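Local atomic coordinates of CurK, CurL fusion protein (Moorea producens 3L, PDB entry 4MYZ), a protein that probably mediates docking between consecutive modules of the curacin A polyketide synthase, joining a CurK C-terminal and a CurL N-terminal docking domain in one engineered chain. Residues L13-I16 against E17-A20; R59-I62 against A63-A67; R68-L71 against E72-T76. All coordinates share one frame; numbering follows the deposited sequence.

Contact 1: L13-I16 against E17-A20; sequences LSEI and ELEA
Leu18 N donates to Ser14 O at 2.8 Å as the CurK-derived part of the fusion enters helix 15-32, and the next i to i+4 bonds, Glu19 N to Glu15 O at 3.0 Å and then Ala20 N to Ile16 O, show a regular first turn. Ser14, at the N-cap, and Glu17 form a capping box, a pair of reciprocal bonds between side chain and backbone. In one, Ser14 OG accepts from Glu17 N at 3.1 Å; its chi1 of 70° sets OG between the backbone N and the carbonyl carbon, within reach of Glu17 N. In the other, Ser14 N donates to Glu17 OE1 at 3.0 Å and 172°, using the OE1 lone pair turned away from OE2. Glu17 runs extended beyond CG to get there, and Ser14 OG also touches Glu17 CG, at 3.2 Å. With an alanine here, Glu17 N would probably lose its side-chain acceptor, and only the carboxylate half of the box would remain. Beside it, Leu13 CD2 rests 4.0 Å from Glu17 CB; Leu13 and Leu18 also pack on Leu61 and Leu57 of the second subunit. Further along, one water donates to Glu15 OE2 and Glu19 OE2, each at 2.7 Å, between carboxylate planes 81° apart; both glutamates also pack on that Leu57 of the second subunit. Three glutamates at the start of a helix are likely to be eased by its N-terminal dipole, while the shared water probably eases the repulsion of Glu15 and Glu19.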
loop_
_atom_site.group_PDB
_atom_site.type_symbol
_atom_site.label_atom_id
_atom_site.label_comp_id
_atom_site.label_asym_id
_atom_site.label_seq_id
_atom_site.Cartn_x
_atom_site.Cartn_y
_atom_site.Cartn_z
ATOM N N LEU B 13 -11.644 12.557 -2.756
ATOM C CA LEU B 13 -11.486 11.760 -3.981
ATOM C C LEU B 13 -12.646 10.781 -4.134
ATOM O O LEU B 13 -13.050 10.124 -3.166
ATOM C CB LEU B 13 -10.178 10.963 -3.945
ATOM C CG LEU B 13 -8.860 11.727 -3.834
ATOM C CD1 LEU B 13 -7.691 10.776 -3.642
ATOM C CD2 LEU B 13 -8.656 12.590 -5.071
ATOM N N SER B 14 -13.133 10.620 -5.364
ATOM C CA SER B 14 -14.079 9.552 -5.658
ATOM C C SER B 14 -13.349 8.226 -5.525
ATOM O O SER B 14 -12.116 8.195 -5.507
ATOM C CB SER B 14 -14.603 9.665 -7.084
ATOM O OG SER B 14 -13.618 9.362 -8.068
ATOM N N GLU B 15 -14.100 7.131 -5.463
ATOM C CA GLU B 15 -13.473 5.817 -5.378
ATOM C C GLU B 15 -12.499 5.582 -6.540
ATOM O O GLU B 15 -11.406 5.065 -6.357
ATOM C CB GLU B 15 -14.504 4.684 -5.334
ATOM C CG GLU B 15 -13.945 3.355 -4.853
ATOM C CD GLU B 15 -13.653 3.313 -3.333
ATOM O OE1 GLU B 15 -14.185 4.114 -2.505
ATOM O OE2 GLU B 15 -12.867 2.455 -2.944
ATOM N N ILE B 16 -12.903 5.948 -7.758
ATOM C CA ILE B 16 -12.061 5.756 -8.939
ATOM C C ILE B 16 -10.810 6.641 -8.872
ATOM O O ILE B 16 -9.706 6.177 -9.173
ATOM C CB ILE B 16 -12.866 5.989 -10.233
ATOM C CG1 ILE B 16 -13.890 4.856 -10.384
ATOM C CG2 ILE B 16 -11.924 6.062 -11.441
ATOM C CD1 ILE B 16 -14.873 5.029 -11.507
ATOM N N GLU B 17 -10.963 7.892 -8.428
ATOM C CA GLU B 17 -9.800 8.775 -8.233
ATOM C C GLU B 17 -8.855 8.264 -7.151
ATOM O O GLU B 17 -7.650 8.384 -7.278
ATOM C CB GLU B 17 -10.234 10.187 -7.874
ATOM C CG GLU B 17 -10.934 10.923 -8.995
ATOM C CD GLU B 17 -11.455 12.284 -8.575
ATOM O OE1 GLU B 17 -12.021 12.428 -7.455
ATOM O OE2 GLU B 17 -11.333 13.233 -9.388
ATOM N N LEU B 18 -9.406 7.688 -6.098
ATOM C CA LEU B 18 -8.608 7.066 -5.046
ATOM C C LEU B 18 -7.784 5.894 -5.579
ATOM O O LEU B 18 -6.573 5.795 -5.322
ATOM C CB LEU B 18 -9.532 6.643 -3.901
ATOM C CG LEU B 18 -8.938 5.770 -2.803
ATOM C CD1 LEU B 18 -7.840 6.531 -2.062
ATOM C CD2 LEU B 18 -10.014 5.264 -1.860
ATOM N N GLU B 19 -8.423 5.030 -6.369
ATOM C CA GLU B 19 -7.703 3.942 -7.032
ATOM C C GLU B 19 -6.563 4.467 -7.899
ATOM O O GLU B 19 -5.449 3.938 -7.835
ATOM C CB GLU B 19 -8.673 3.072 -7.846
ATOM C CG GLU B 19 -9.651 2.285 -7.014
ATOM C CD GLU B 19 -10.723 1.585 -7.795
ATOM O OE1 GLU B 19 -10.652 1.554 -9.041
ATOM O OE2 GLU B 19 -11.675 1.058 -7.168
ATOM N N ALA B 20 -6.813 5.493 -8.700
ATOM C CA ALA B 20 -5.781 6.070 -9.546
ATOM C C ALA B 20 -4.633 6.635 -8.733
ATOM O O ALA B 20 -3.468 6.452 -9.089
ATOM C CB ALA B 20 -6.351 7.142 -10.429
HETATM O O HOH W 1 -12.374 0.419 -4.634
#

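Contact 2: R59-I62 against A63-A67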
loop_
_atom_site.group_PDB
_atom_site.type_symbol
_atom_site.label_atom_id
_atom_site.label_comp_id
_atom_site.label_asym_id
_atom_site.label_seq_id
_atom_site.Cartn_x
_atom_site.Cartn_y
_atom_site.Cartn_z
ATOM N N ARG B 59 -2.814 -4.526 -5.668
ATOM C CA ARG B 59 -1.485 -3.976 -5.889
ATOM C C ARG B 59 -0.944 -3.254 -4.653
ATOM O O ARG B 59 0.255 -3.288 -4.377
ATOM C CB ARG B 59 -1.437 -3.069 -7.108
ATOM C CG ARG B 59 -1.696 -3.746 -8.426
ATOM C CD ARG B 59 -1.157 -2.865 -9.528
ATOM N NE ARG B 59 -1.367 -3.366 -10.882
ATOM C CZ ARG B 59 -0.571 -4.211 -11.509
ATOM N NH1 ARG B 59 0.474 -4.747 -10.901
ATOM N NH2 ARG B 59 -0.825 -4.511 -12.781
ATOM N N ALA B 60 -1.828 -2.595 -3.913
ATOM C CA ALA B 60 -1.425 -1.893 -2.688
ATOM C C ALA B 60 -0.894 -2.867 -1.680
ATOM O O ALA B 60 0.094 -2.557 -1.020
ATOM C CB ALA B 60 -2.548 -1.095 -2.101
ATOM N N LEU B 61 -1.519 -4.026 -1.508
ATOM C CA LEU B 61 -1.011 -5.010 -0.554
ATOM C C LEU B 61 0.412 -5.422 -0.927
ATOM O O LEU B 61 1.284 -5.508 -0.082
ATOM C CB LEU B 61 -1.942 -6.224 -0.497
ATOM C CG LEU B 61 -1.482 -7.343 0.436
ATOM C CD1 LEU B 61 -1.241 -6.822 1.835
ATOM C CD2 LEU B 61 -2.481 -8.489 0.393
ATOM N N ILE B 62 0.611 -5.721 -2.213
ATOM C CA ILE B 62 1.955 -6.150 -2.672
ATOM C C ILE B 62 2.979 -5.033 -2.394
ATOM O O ILE B 62 4.070 -5.304 -1.875
ATOM C CB ILE B 62 1.909 -6.534 -4.156
ATOM C CG1 ILE B 62 1.085 -7.807 -4.338
ATOM C CG2 ILE B 62 3.296 -6.711 -4.724
ATOM C CD1 ILE B 62 0.694 -8.094 -5.759
ATOM N N ALA B 63 2.622 -3.795 -2.704
ATOM C CA ALA B 63 3.538 -2.674 -2.556
ATOM C C ALA B 63 3.840 -2.405 -1.089
ATOM O O ALA B 63 4.995 -2.072 -0.751
ATOM C CB ALA B 63 2.931 -1.441 -3.200
ATOM N N LEU B 64 2.838 -2.510 -0.225
ATOM C CA LEU B 64 3.039 -2.308 1.217
ATOM C C LEU B 64 3.968 -3.372 1.768
ATOM O O LEU B 64 4.856 -3.080 2.604
ATOM C CB LEU B 64 1.692 -2.277 1.975
ATOM C CG LEU B 64 0.837 -1.048 1.693
ATOM C CD1 LEU B 64 -0.600 -1.338 2.105
ATOM C CD2 LEU B 64 1.424 0.179 2.378
ATOM N N LYS B 65 3.776 -4.606 1.335
ATOM C CA LYS B 65 4.631 -5.703 1.771
ATOM C C LYS B 65 6.064 -5.467 1.319
ATOM O O LYS B 65 7.013 -5.701 2.097
ATOM C CB LYS B 65 4.138 -7.045 1.266
ATOM C CG LYS B 65 2.894 -7.556 1.961
ATOM C CD LYS B 65 2.441 -8.862 1.320
ATOM C CE LYS B 65 3.247 -10.047 1.803
ATOM N NZ LYS B 65 2.810 -10.490 3.159
ATOM N N ASP B 66 6.238 -5.039 0.076
ATOM C CA ASP B 66 7.579 -4.748 -0.447
ATOM C C ASP B 66 8.223 -3.608 0.358
ATOM O O ASP B 66 9.414 -3.674 0.711
ATOM C CB ASP B 66 7.538 -4.373 -1.926
ATOM C CG ASP B 66 7.222 -5.556 -2.845
ATOM O OD1 ASP B 66 7.413 -6.714 -2.427
ATOM O OD2 ASP B 66 6.762 -5.286 -3.981
ATOM N N ALA B 67 7.483 -2.543 0.624
ATOM C CA ALA B 67 8.020 -1.410 1.400
ATOM C C ALA B 67 8.406 -1.869 2.797
ATOM O O ALA B 67 9.463 -1.494 3.292
ATOM C CB ALA B 67 7.021 -0.279 1.480
HETATM O O HOH W 2 5.089 -8.167 -1.917
#
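The middle of helix 56-71, in the CurL-derived part of the fusion, is a run of i to i+4 contacts, among them Ile62 with Asp66, where a water joins the backbone bond. Asp66 N donates to Ile62 O at 2.9 Å, and the water donates to the same oxygen at 3.0 Å and to Asp66 OD1 at 2.8 Å, tying the carboxylate to the turn before it. With chi1 at -71°, Asp66 CG stands beside its own backbone N, which folds the group back over that carbonyl; the other oxygen, OD2, comes alongside Ile62 CG2 at 3.8 Å. Leu64 and Lys65 fold back in the same way. Leu64 CG lies 3.2 Å from Ala60 O, the acceptor of the Leu64 N bond, and Lys65 CG lies 3.3 Å from Leu61 O. Lys65 CG also meets Leu61 CD1 at 4.2 Å; beyond CG the lysine bends at chi3 and chi4, and NZ makes a long, weak ion pair with Glu25 of the second subunit. The methyl of Ala63 touches Arg59 O at 3.5 Å. Ala63 packs on Leu64 of the second subunit and on Ile26 and Leu29 of helix 15-32, while Leu64 meets Leu29 of the second subunit. Buried alanines and leucines on one side, with the exposed and mostly polar set of Arg59, Ile62, Lys65 and Asp66 on another, are the mark of an amphipathic helix in a dimeric helical assembly.

Contact 3: R68-L71 against E72-T76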
loop_
_atom_site.group_PDB
_atom_site.type_symbol
_atom_site.label_atom_id
_atom_site.label_comp_id
_atom_site.label_asym_id
_atom_site.label_seq_id
_atom_site.Cartn_x
_atom_site.Cartn_y
_atom_site.Cartn_z
ATOM N N ARG B 68 7.559 -2.659 3.439
ATOM C CA ARG B 68 7.852 -3.149 4.806
ATOM C C ARG B 68 9.094 -4.022 4.800
ATOM O O ARG B 68 9.968 -3.872 5.672
ATOM C CB ARG B 68 6.653 -3.941 5.368
ATOM C CG ARG B 68 6.923 -4.550 6.767
ATOM C CD ARG B 68 5.865 -5.575 7.123
ATOM N NE ARG B 68 6.178 -6.302 8.353
ATOM C CZ ARG B 68 5.347 -7.169 8.927
ATOM N NH1 ARG B 68 5.705 -7.771 10.061
ATOM N NH2 ARG B 68 4.155 -7.431 8.384
ATOM N N SER B 69 9.239 -4.892 3.823
ATOM C CA SER B 69 10.386 -5.782 3.762
ATOM C C SER B 69 11.667 -4.991 3.646
ATOM O O SER B 69 12.662 -5.310 4.316
ATOM C CB SER B 69 10.275 -6.755 2.617
ATOM O OG SER B 69 9.217 -7.662 2.864
ATOM N N LYS B 70 11.665 -3.953 2.836
ATOM C CA LYS B 70 12.868 -3.150 2.711
ATOM C C LYS B 70 13.130 -2.331 3.988
ATOM O O LYS B 70 14.275 -2.265 4.504
ATOM C CB LYS B 70 12.780 -2.230 1.515
ATOM C CG LYS B 70 14.032 -1.387 1.378
ATOM C CD LYS B 70 14.217 -0.835 -0.006
ATOM C CE LYS B 70 15.446 0.049 -0.042
ATOM N NZ LYS B 70 16.333 -0.323 -1.158
ATOM N N LEU B 71 12.105 -1.687 4.515
ATOM C CA LEU B 71 12.286 -0.826 5.681
ATOM C C LEU B 71 12.734 -1.592 6.905
ATOM O O LEU B 71 13.495 -1.053 7.745
ATOM C CB LEU B 71 11.027 -0.024 5.976
ATOM C CG LEU B 71 10.771 1.114 4.998
ATOM C CD1 LEU B 71 9.323 1.565 5.105
ATOM C CD2 LEU B 71 11.738 2.281 5.219
ATOM N N GLU B 72 12.327 -2.852 7.017
ATOM C CA GLU B 72 12.686 -3.629 8.210
ATOM C C GLU B 72 14.168 -3.983 8.249
ATOM O O GLU B 72 14.695 -4.308 9.307
ATOM C CB GLU B 72 11.793 -4.844 8.413
ATOM C CG GLU B 72 11.827 -5.959 7.405
ATOM C CD GLU B 72 10.613 -6.905 7.533
ATOM O OE1 GLU B 72 10.555 -7.880 6.766
ATOM O OE2 GLU B 72 9.704 -6.694 8.379
ATOM N N LYS B 73 14.864 -3.830 7.131
ATOM C CA LYS B 73 16.320 -4.011 7.106
ATOM C C LYS B 73 17.062 -2.838 7.757
ATOM O O LYS B 73 18.223 -2.979 8.173
ATOM C CB LYS B 73 16.806 -4.231 5.673
ATOM C CG LYS B 73 16.187 -5.466 5.027
ATOM C CD LYS B 73 16.749 -5.747 3.657
ATOM C CE LYS B 73 16.116 -7.018 3.099
ATOM N NZ LYS B 73 16.563 -7.259 1.707
ATOM N N TYR B 74 16.392 -1.693 7.856
ATOM C CA TYR B 74 17.016 -0.452 8.319
ATOM C C TYR B 74 16.421 0.087 9.635
ATOM O O TYR B 74 17.091 0.764 10.403
ATOM C CB TYR B 74 16.839 0.616 7.250
ATOM C CG TYR B 74 17.599 0.295 5.991
ATOM C CD1 TYR B 74 18.932 0.620 5.875
ATOM C CD2 TYR B 74 16.999 -0.331 4.933
ATOM C CE1 TYR B 74 19.650 0.331 4.750
ATOM C CE2 TYR B 74 17.693 -0.623 3.781
ATOM C CZ TYR B 74 19.015 -0.283 3.677
ATOM O OH TYR B 74 19.759 -0.567 2.566
ATOM N N GLU B 75 15.159 -0.207 9.884
ATOM C CA GLU B 75 14.421 0.392 10.996
ATOM C C GLU B 75 14.009 -0.682 11.998
ATOM O O GLU B 75 13.701 -1.816 11.617
ATOM C CB GLU B 75 13.130 1.065 10.485
ATOM C CG GLU B 75 13.296 2.167 9.436
ATOM C CD GLU B 75 13.879 3.459 9.972
ATOM O OE1 GLU B 75 13.958 3.631 11.205
ATOM O OE2 GLU B 75 14.274 4.319 9.155
ATOM N N THR B 76 13.951 -0.284 13.269
ATOM C CA THR B 76 13.384 -1.086 14.356
ATOM C C THR B 76 13.694 -2.577 14.246
ATOM O O THR B 76 14.471 -3.111 15.051
ATOM C CB THR B 76 11.863 -0.851 14.451
ATOM O OG1 THR B 76 11.632 0.528 14.756
ATOM C CG2 THR B 76 11.202 -1.738 15.506
HETATM O O HOH W 3 8.538 -5.433 10.121
HETATM O O HOH W 4 13.278 -7.927 5.287
HETATM O O HOH W 5 11.163 -9.613 4.455
#
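Leu71 O takes two backbone donors from the chain that follows it, and this is the tight part of the contact, in the CurL-derived part of the fusion. Glu75 N approaches nearly along the C=O axis at 2.8 Å, whereas Tyr74 N comes from above the carbonyl plane at 3.0 Å. Lys73 N likewise sits above the plane of Lys70 O, at 3.1 Å, so i to i+3 bonds join the i to i+4 pattern that Glu72 N continues with Arg68 O at 2.9 Å. Lys70 O also lies at the edge of the Tyr74 ring, near its plane and 3.4 Å from CD2. The other side is looser and wet. Glu72 CG, between its backbone N and carbonyl carbon at chi1 65°, sends an extended chain back over Arg68 O and Ser69. There OE2 forms a long salt bridge with Arg68 NE, 3.5 Å, with the guanidinium and carboxylate planes turned 75° apart. The length and steep plane angle suggest a single-pronged, probably weak bridge. A water in the guanidinium plane accepts from Arg68 NE at 3.1 Å and also meets Glu72 OE2, though doubtfully close; two more waters donate to Glu72 OE1, one also to Ser69 O at 2.9 Å. Ser69 OG itself bonds to Lys65 O, one turn back. Across the dimer, Leu71 packs on Leu71 of the second subunit, the two Tyr74 rings stack, and Glu75 OE2 bonds to that subunit's Tyr74 hydroxyl, so the last turn of helix 56-71 and the loop after it meet the same region there.

All three contacts are local, and each also touches the second subunit. Contact 1 opens helix 15-32 in the CurK-derived part; contacts 2 and 3 adjoin along helix 56-71 in the CurL-derived part, their centres about 13 Å apart. Contact 2, whose centre is about 5 Å from the chain's centre, is partly buried and largely apolar inward. Contacts 1 and 3 are surface contacts on opposite sides of that centre, about 29 Å apart between centres. Their chemistry follows position: contact 1 occupies amides at a helix start with a serine and a carboxylate, while contact 3 gathers late amides on carbonyls and adds a salt bridge with waters round it.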